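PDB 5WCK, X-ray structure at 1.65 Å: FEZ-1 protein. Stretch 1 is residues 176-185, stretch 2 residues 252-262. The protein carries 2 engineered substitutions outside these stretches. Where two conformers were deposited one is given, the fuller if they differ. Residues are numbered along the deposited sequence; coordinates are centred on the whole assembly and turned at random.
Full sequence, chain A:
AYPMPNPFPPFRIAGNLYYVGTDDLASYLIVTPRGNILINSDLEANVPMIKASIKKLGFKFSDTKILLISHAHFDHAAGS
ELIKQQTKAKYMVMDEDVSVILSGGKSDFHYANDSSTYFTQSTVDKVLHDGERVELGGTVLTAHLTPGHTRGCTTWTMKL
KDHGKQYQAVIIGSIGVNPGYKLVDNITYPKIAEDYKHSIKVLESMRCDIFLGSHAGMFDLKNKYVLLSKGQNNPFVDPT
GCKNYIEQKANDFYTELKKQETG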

# COMPACT_ATOMS: atom_id res chain seq x y z
N GLY A 176 -1.67 -7.77 8.32
CA GLY A 176 -0.80 -8.28 9.35
C GLY A 176 -1.21 -7.79 10.73
O GLY A 176 -1.66 -6.65 10.87
N VAL A 177 -1.03 -8.64 11.73
CA VAL A 177 -1.21 -8.26 13.12
C VAL A 177 0.17 -7.91 13.66
O VAL A 177 1.01 -8.81 13.77
N ASN A 178 0.42 -6.64 13.98
CA ASN A 178 1.74 -6.25 14.47
C ASN A 178 1.96 -6.78 15.87
O ASN A 178 1.03 -6.93 16.66
N PRO A 179 3.22 -7.08 16.22
CA PRO A 179 3.57 -7.54 17.56
C PRO A 179 3.06 -6.58 18.63
O PRO A 179 3.37 -5.40 18.60
N GLY A 180 2.25 -7.11 19.55
CA GLY A 180 1.73 -6.30 20.63
C GLY A 180 0.32 -5.78 20.41
O GLY A 180 -0.31 -5.31 21.36
N TYR A 181 -0.20 -5.92 19.19
CA TYR A 181 -1.58 -5.47 18.94
C TYR A 181 -2.51 -6.28 19.86
O TYR A 181 -2.28 -7.43 19.96
N LYS A 182 -3.55 -5.66 20.43
CA LYS A 182 -4.53 -6.37 21.30
C LYS A 182 -5.81 -6.61 20.49
O LYS A 182 -6.39 -5.68 20.03
N LEU A 183 -6.19 -7.88 20.35
CA LEU A 183 -7.37 -8.22 19.52
C LEU A 183 -8.64 -8.45 20.35
O LEU A 183 -9.68 -8.59 19.74
N VAL A 184 -8.50 -8.54 21.67
CA VAL A 184 -9.62 -8.84 22.56
C VAL A 184 -9.75 -7.65 23.53
O VAL A 184 -8.76 -7.32 24.19
N ASP A 185 -10.94 -7.06 23.56
CA ASP A 185 -11.24 -5.92 24.46
C ASP A 185 -10.20 -4.80 24.27
O ASP A 185 -9.68 -4.20 25.23
N ASP A 252 -2.95 -16.64 9.98
CA ASP A 252 -2.08 -15.95 10.95
C ASP A 252 -2.92 -15.12 11.93
O ASP A 252 -2.63 -15.07 13.13
N PHE A 253 -3.96 -14.45 11.42
CA PHE A 253 -4.82 -13.65 12.25
C PHE A 253 -5.52 -14.55 13.28
O PHE A 253 -5.52 -14.23 14.49
N TYR A 254 -6.10 -15.66 12.82
CA TYR A 254 -6.80 -16.57 13.73
C TYR A 254 -5.85 -17.27 14.69
O TYR A 254 -6.22 -17.56 15.83
N THR A 255 -4.61 -17.53 14.26
CA THR A 255 -3.60 -18.07 15.14
C THR A 255 -3.31 -17.08 16.29
O THR A 255 -3.15 -17.49 17.46
N GLU A 256 -3.19 -15.79 15.96
CA GLU A 256 -2.88 -14.77 16.97
C GLU A 256 -4.10 -14.57 17.88
O GLU A 256 -3.95 -14.40 19.09
N LEU A 257 -5.30 -14.64 17.31
CA LEU A 257 -6.50 -14.54 18.10
C LEU A 257 -6.59 -15.70 19.09
O LEU A 257 -6.85 -15.49 20.28
N LYS A 258 -6.33 -16.92 18.61
CA LYS A 258 -6.27 -18.12 19.48
C LYS A 258 -5.27 -17.90 20.62
O LYS A 258 -5.52 -18.24 21.79
N LYS A 259 -4.08 -17.38 20.30
CA LYS A 259 -3.05 -17.16 21.34
C LYS A 259 -3.59 -16.19 22.40
O LYS A 259 -3.41 -16.38 23.62
N GLN A 260 -4.25 -15.12 21.95
CA GLN A 260 -4.72 -14.08 22.89
C GLN A 260 -5.90 -14.57 23.73
O GLN A 260 -6.06 -14.14 24.89
N GLU A 261 -6.73 -15.47 23.18
CA GLU A 261 -7.92 -15.95 23.86
C GLU A 261 -7.63 -17.18 24.73
O GLU A 261 -8.38 -17.42 25.68
N THR A 262 -6.63 -17.99 24.39
CA THR A 262 -6.50 -19.32 25.03
C THR A 262 -5.08 -19.60 25.52
O THR A 262 -4.86 -20.63 26.14

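Stretch 2 is helical, and one side of it lies against an irregular segment, residues 176-185, that contains a type II beta turn from N178 to Y181. Along the helix, the residues that meet this segment are F253, E256, L257, Q260 and E261, the spacing expected when one side of a helix is covered.

D252 directs its CA-to-CB bond toward stretch 1 but stops short of contact; its carboxylate is hydrogen-bonded elsewhere in the structure. F253 is the first to touch. Its CA-to-CB bond runs sideways, yet with chi1 t the buried ring comes nearer to the loop. V177, also t, places CG2 at the ring edge, 3.9 Å from F253 CD1, while L183 CD1 approaches obliquely, 3.9 Å from F253 CE1. A flat aromatic ring can thus serve two aliphatic neighbours at once. Y254 points away, and T255 is out of reach.

E256 points toward the loop and plays a double part. Its chi1 is t and chi2 p, and its methylene CG packs 3.9 Å from both V177 CG1 and L183 CD1, so the aliphatic portion of the chain extends the apolar patch. The carboxylate remains free for polar work: E256 OE1 accepts a hydrogen bond from Q260 NE2 at 2.9 Å and another from water 1 at 3.1 Å. That water also donates to Y181 O (3.0 Å) and accepts from G180 N (2.9 Å), tying the turn to the helix.

L257 (t, p) is buried, and its end comes nearer than its sideways CA-to-CB bond suggests. L257 CD1 lies 4.2 Å from L183 CB and 4.3 Å from V184 CG2. L183, in the m, t rotamer, points toward the helix and has the largest area covered in the contact, as suits a branched apolar chain reaching F253, E256 and L257. K258 and K259 are exposed and out of reach.

Q260 (m, t) supplies the direct polar link. An amide offers both a donor and an acceptor, which matches the loop backbone: Q260 NE2 donates to Y181 O at 3.0 Å, and Q260 OE1 accepts from L183 N at 2.8 Å in a nearly straight bond. Water 2 donates to Q260 OE1 at 2.9 Å and accepts a weak hydrogen bond from K182 NZ at 3.4 Å.

E261, m and t, brings its CG within 3.8 Å of V184 CG2, again through a methylene group. T262 is beyond reach; its OG1 donates to K258 O at 2.7 Å within the stretch.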

# COMPACT_ATOMS: atom_id res chain seq x y z
CB VAL A 177 -1.86 -9.37 13.96
CG1 VAL A 177 -2.05 -8.95 15.41
CG2 VAL A 177 -3.16 -9.84 13.35
CB ASN A 178 1.93 -4.74 14.46
CG ASN A 178 2.21 -4.20 13.07
OD1 ASN A 178 2.33 -4.97 12.10
ND2 ASN A 178 2.35 -2.89 12.95
CB PRO A 179 5.10 -7.55 17.56
CG PRO A 179 5.48 -7.66 16.12
CD PRO A 179 4.38 -6.99 15.34
CB TYR A 181 -1.97 -5.79 17.50
CG TYR A 181 -1.77 -4.68 16.49
CD1 TYR A 181 -0.94 -3.61 16.75
CD2 TYR A 181 -2.43 -4.71 15.28
CE1 TYR A 181 -0.76 -2.61 15.82
CE2 TYR A 181 -2.27 -3.71 14.34
CZ TYR A 181 -1.43 -2.65 14.62
OH TYR A 181 -1.27 -1.64 13.71
CB LYS A 182 -4.78 -5.52 22.54
CG LYS A 182 -5.76 -6.06 23.59
CD LYS A 182 -6.21 -5.63 24.96
CE LYS A 182 -5.02 -5.58 25.87
NZ LYS A 182 -4.58 -6.94 26.25
CB LEU A 183 -7.02 -9.50 18.75
CG LEU A 183 -5.86 -9.38 17.77
CD1 LEU A 183 -5.60 -10.73 17.11
CD2 LEU A 183 -6.15 -8.32 16.72
CB VAL A 184 -9.35 -10.13 23.37
CG1 VAL A 184 -10.50 -10.43 24.33
CG2 VAL A 184 -9.06 -11.32 22.45
CB ASP A 185 -11.32 -6.42 25.90
CG ASP A 185 -12.47 -7.38 26.14
OD1 ASP A 185 -13.51 -7.21 25.49
OD2 ASP A 185 -12.29 -8.29 26.94
CB ASP A 252 -1.06 -15.05 10.25
CG ASP A 252 0.02 -15.78 9.46
OD1 ASP A 252 0.15 -17.02 9.64
OD2 ASP A 252 0.71 -15.11 8.62
CB PHE A 253 -5.85 -12.85 11.43
CG PHE A 253 -6.96 -12.30 12.29
CD1 PHE A 253 -6.78 -11.14 13.04
CD2 PHE A 253 -8.16 -12.97 12.43
CE1 PHE A 253 -7.78 -10.68 13.88
CE2 PHE A 253 -9.17 -12.51 13.25
CZ PHE A 253 -8.97 -11.36 13.98
CB TYR A 254 -7.71 -17.53 12.97
CG TYR A 254 -9.06 -16.94 12.66
CD1 TYR A 254 -10.09 -16.99 13.58
CD2 TYR A 254 -9.28 -16.25 11.48
CE1 TYR A 254 -11.31 -16.41 13.33
CE2 TYR A 254 -10.50 -15.66 11.21
CZ TYR A 254 -11.52 -15.75 12.13
OH TYR A 254 -12.71 -15.17 11.85
CB THR A 255 -2.32 -18.43 14.38
OG1 THR A 255 -2.66 -19.50 13.51
CG2 THR A 255 -1.20 -18.85 15.31
CB GLU A 256 -2.45 -13.45 16.32
CG GLU A 256 -2.09 -12.38 17.32
CD GLU A 256 -0.94 -12.69 18.29
OE1 GLU A 256 -0.89 -11.99 19.34
OE2 GLU A 256 -0.10 -13.59 17.99
CB LEU A 257 -7.71 -14.48 17.16
CG LEU A 257 -9.06 -14.38 17.87
CD1 LEU A 257 -9.23 -13.01 18.54
CD2 LEU A 257 -10.18 -14.65 16.90
CB LYS A 258 -5.90 -19.34 18.64
CG LYS A 258 -5.57 -20.60 19.42
CD LYS A 258 -5.36 -21.81 18.56
CE LYS A 258 -4.89 -23.02 19.34
NZ LYS A 258 -3.49 -22.88 19.81
CB LYS A 259 -1.76 -16.66 20.69
CG LYS A 259 -0.62 -16.47 21.66
CD LYS A 259 0.70 -16.19 20.97
CE LYS A 259 1.85 -16.20 21.93
NZ LYS A 259 3.13 -16.01 21.20
CB GLN A 260 -5.00 -12.77 22.15
CG GLN A 260 -3.72 -12.14 21.61
CD GLN A 260 -3.92 -10.74 21.09
OE1 GLN A 260 -4.84 -10.03 21.52
NE2 GLN A 260 -3.07 -10.33 20.15
CB GLU A 261 -8.98 -16.29 22.83
CG GLU A 261 -9.54 -15.07 22.16
CD GLU A 261 -10.69 -15.34 21.25
OE1 GLU A 261 -10.62 -16.28 20.44
OE2 GLU A 261 -11.69 -14.59 21.36
CB THR A 262 -6.92 -20.46 24.10
OG1 THR A 262 -5.98 -20.63 23.03
CG2 THR A 262 -8.29 -20.27 23.52
O HOH W 1 0.19 -9.12 19.74
O HOH W 2 -4.95 -9.84 24.44